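Local coordinates for protein fimbrial subunit CupB6 (Pseudomonas aeruginosa, PDB 5CYL) that forms the adhesive tip of a chaperone-usher pilus and probably mediates surface attachment during biofilm formation, at residues A[57-63]-A[105-111]. Numbering follows the deposited sequence.
Sequences ELVIGGN and PHALDKR
Residues 106-111 belong to strand 106-112, at the edge of a four-stranded antiparallel sheet within this chain, and run beside 57-63 at 157°, the axes closing to 4.6 Å. Pro105 precedes the strand, its CA 4.7 Å from that of Asn63, whose ND2 donates to the backbone O of Asp102 and OD1 accepts from Asn153 ND2. His106 and Gly62 form the first hydrogen-bonded pair: His106 N to Gly62 O and Gly62 N to His106 O are both 3.1 Å. Ala107 faces Gly61 as a non-hydrogen-bonded pair and sets CB 3.9 Å from Val59 CG1. An ideal CB on Gly61 would lie 3.0 Å from His106 O, a clash. At Leu108 (phi/psi -111/-21°) the register slips by one: Leu108 and Asp109 both face Ile60, a classic beta bulge, with Ile60 O accepting from Leu108 N (3.0 Å) and Asp109 N (3.2 Å). Strand 56-65 lies between 106-112 and 151-160; its Leu58/Ile60 face packs on the six-stranded sheet, Ile60 touching Ser121 and Tyr123, Leu58 touching Leu45 and Tyr47. Asp109 O accepts from Ile60 N at 2.8 Å. Lys110 NZ makes a salt bridge, weak as a hydrogen bond, to Glu57 OE1 at 3.1 Å; NZ also meets Ala164 O, while OE1 accepts from Gly162 N. Arg111 pairs with Leu58, Arg111 N to Leu58 O being 2.7 Å and Leu58 N to Arg111 O 3.0 Å. Ile60 (chi1 m, chi2 t) brings CD1 to 4.0 Å from Arg111 CG. Arg111, with chi1 and chi2 both m, folds back so that its NH1 reaches Asp109 OD2 at 2.6 Å, a salt bridge along one strand, and Lys110 O at 3.1 Å.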
loop_
_atom_site.group_PDB
_atom_site.type_symbol
_atom_site.label_atom_id
_atom_site.label_comp_id
_atom_site.label_asym_id
_atom_site.label_seq_id
_atom_site.Cartn_x
_atom_site.Cartn_y
_atom_site.Cartn_z
ATOM N N GLU A 57 18.704 -33.548 23.742
ATOM C CA GLU A 57 18.652 -32.444 22.795
ATOM C C GLU A 57 17.368 -31.653 22.934
ATOM O O GLU A 57 16.331 -32.197 23.257
ATOM C CB GLU A 57 18.758 -32.944 21.367
ATOM C CG GLU A 57 20.145 -32.904 20.778
ATOM C CD GLU A 57 20.159 -33.419 19.356
ATOM O OE1 GLU A 57 19.142 -34.052 18.921
ATOM O OE2 GLU A 57 21.202 -33.178 18.690
ATOM N N LEU A 58 17.470 -30.361 22.655
ATOM C CA LEU A 58 16.298 -29.499 22.575
ATOM C C LEU A 58 15.967 -29.306 21.102
ATOM O O LEU A 58 16.726 -28.675 20.377
ATOM C CB LEU A 58 16.596 -28.166 23.253
ATOM C CG LEU A 58 15.364 -27.464 23.843
ATOM C CD1 LEU A 58 14.408 -28.436 24.487
ATOM C CD2 LEU A 58 15.728 -26.408 24.875
ATOM N N VAL A 59 14.872 -29.903 20.659
ATOM C CA VAL A 59 14.456 -29.807 19.265
ATOM C C VAL A 59 13.443 -28.686 19.110
ATOM O O VAL A 59 12.406 -28.675 19.777
ATOM C CB VAL A 59 13.835 -31.113 18.768
ATOM C CG1 VAL A 59 13.509 -30.983 17.296
ATOM C CG2 VAL A 59 14.803 -32.255 19.012
ATOM N N ILE A 60 13.744 -27.732 18.242
ATOM C CA ILE A 60 12.830 -26.624 17.995
ATOM C C ILE A 60 12.023 -26.910 16.727
ATOM O O ILE A 60 12.579 -27.084 15.639
ATOM C CB ILE A 60 13.567 -25.304 17.915
ATOM C CG1 ILE A 60 14.436 -25.135 19.161
ATOM C CG2 ILE A 60 12.590 -24.148 17.817
ATOM C CD1 ILE A 60 15.429 -23.994 19.073
ATOM N N GLY A 61 10.709 -26.990 16.896
ATOM C CA GLY A 61 9.778 -27.262 15.804
ATOM C C GLY A 61 8.827 -26.100 15.544
ATOM O O GLY A 61 8.602 -25.269 16.416
ATOM N N GLY A 62 8.261 -26.056 14.346
ATOM C CA GLY A 62 7.220 -25.077 14.018
ATOM C C GLY A 62 6.188 -25.639 13.084
ATOM O O GLY A 62 6.452 -26.548 12.325
ATOM N N ASN A 63 4.980 -25.121 13.162
ATOM C CA ASN A 63 4.010 -25.338 12.089
ATOM C C ASN A 63 2.896 -24.314 12.197
ATOM O O ASN A 63 2.673 -23.733 13.254
ATOM C CB ASN A 63 3.436 -26.737 12.153
ATOM C CG ASN A 63 2.479 -26.908 13.295
ATOM O OD1 ASN A 63 2.613 -26.305 14.349
ATOM N ND2 ASN A 63 1.492 -27.747 13.093
ATOM N N PRO A 105 3.808 -30.401 13.788
ATOM C CA PRO A 105 5.032 -29.605 13.723
ATOM C C PRO A 105 6.196 -30.327 13.040
ATOM O O PRO A 105 6.221 -31.570 12.928
ATOM C CB PRO A 105 5.368 -29.362 15.184
ATOM C CG PRO A 105 4.792 -30.545 15.890
ATOM C CD PRO A 105 3.506 -30.814 15.172
ATOM N N HIS A 106 7.156 -29.536 12.580
ATOM C CA HIS A 106 8.338 -30.055 11.861
ATOM C C HIS A 106 9.604 -29.665 12.579
ATOM O O HIS A 106 9.664 -28.596 13.201
ATOM C CB HIS A 106 8.389 -29.510 10.442
ATOM C CG HIS A 106 7.521 -30.254 9.476
ATOM N ND1 HIS A 106 7.926 -30.558 8.191
ATOM C CD2 HIS A 106 6.286 -30.790 9.616
ATOM C CE1 HIS A 106 6.963 -31.221 7.576
ATOM N NE2 HIS A 106 5.964 -31.386 8.421
ATOM N N ALA A 107 10.609 -30.519 12.507
ATOM C CA ALA A 107 11.836 -30.262 13.236
ATOM C C ALA A 107 12.742 -29.366 12.406
ATOM O O ALA A 107 13.215 -29.774 11.356
ATOM C CB ALA A 107 12.510 -31.572 13.579
ATOM N N LEU A 108 12.975 -28.155 12.903
ATOM C CA LEU A 108 13.690 -27.151 12.113
ATOM C C LEU A 108 15.059 -26.806 12.618
ATOM O O LEU A 108 15.865 -26.260 11.873
ATOM C CB LEU A 108 12.871 -25.874 11.966
ATOM C CG LEU A 108 11.472 -26.173 11.423
ATOM C CD1 LEU A 108 10.599 -24.935 11.552
ATOM C CD2 LEU A 108 11.491 -26.760 10.012
ATOM N N ASP A 109 15.302 -27.088 13.891
ATOM C CA ASP A 109 16.584 -26.825 14.530
ATOM C C ASP A 109 16.700 -27.701 15.765
ATOM O O ASP A 109 15.708 -28.213 16.273
ATOM C CB ASP A 109 16.709 -25.345 14.879
ATOM C CG ASP A 109 18.119 -24.830 14.760
ATOM O OD1 ASP A 109 19.019 -25.599 14.324
ATOM O OD2 ASP A 109 18.353 -23.647 15.119
ATOM N N LYS A 110 17.924 -27.889 16.219
ATOM C CA LYS A 110 18.194 -28.516 17.519
ATOM C C LYS A 110 19.194 -27.668 18.270
ATOM O O LYS A 110 19.912 -26.882 17.673
ATOM C CB LYS A 110 18.661 -29.952 17.358
ATOM C CG LYS A 110 19.205 -30.280 15.989
ATOM C CD LYS A 110 19.498 -31.774 15.793
ATOM C CE LYS A 110 18.360 -32.666 16.265
ATOM N NZ LYS A 110 18.519 -34.102 15.884
ATOM N N ARG A 111 19.189 -27.795 19.585
ATOM C CA ARG A 111 20.119 -27.060 20.447
ATOM C C ARG A 111 20.730 -28.040 21.423
ATOM O O ARG A 111 20.008 -28.835 22.037
ATOM C CB ARG A 111 19.400 -25.953 21.202
ATOM C CG ARG A 111 19.133 -24.704 20.387
ATOM C CD ARG A 111 20.417 -24.044 19.961
ATOM N NE ARG A 111 20.186 -22.809 19.232
ATOM C CZ ARG A 111 19.947 -22.737 17.934
ATOM N NH1 ARG A 111 19.894 -23.834 17.202
ATOM N NH2 ARG A 111 19.758 -21.559 17.358
#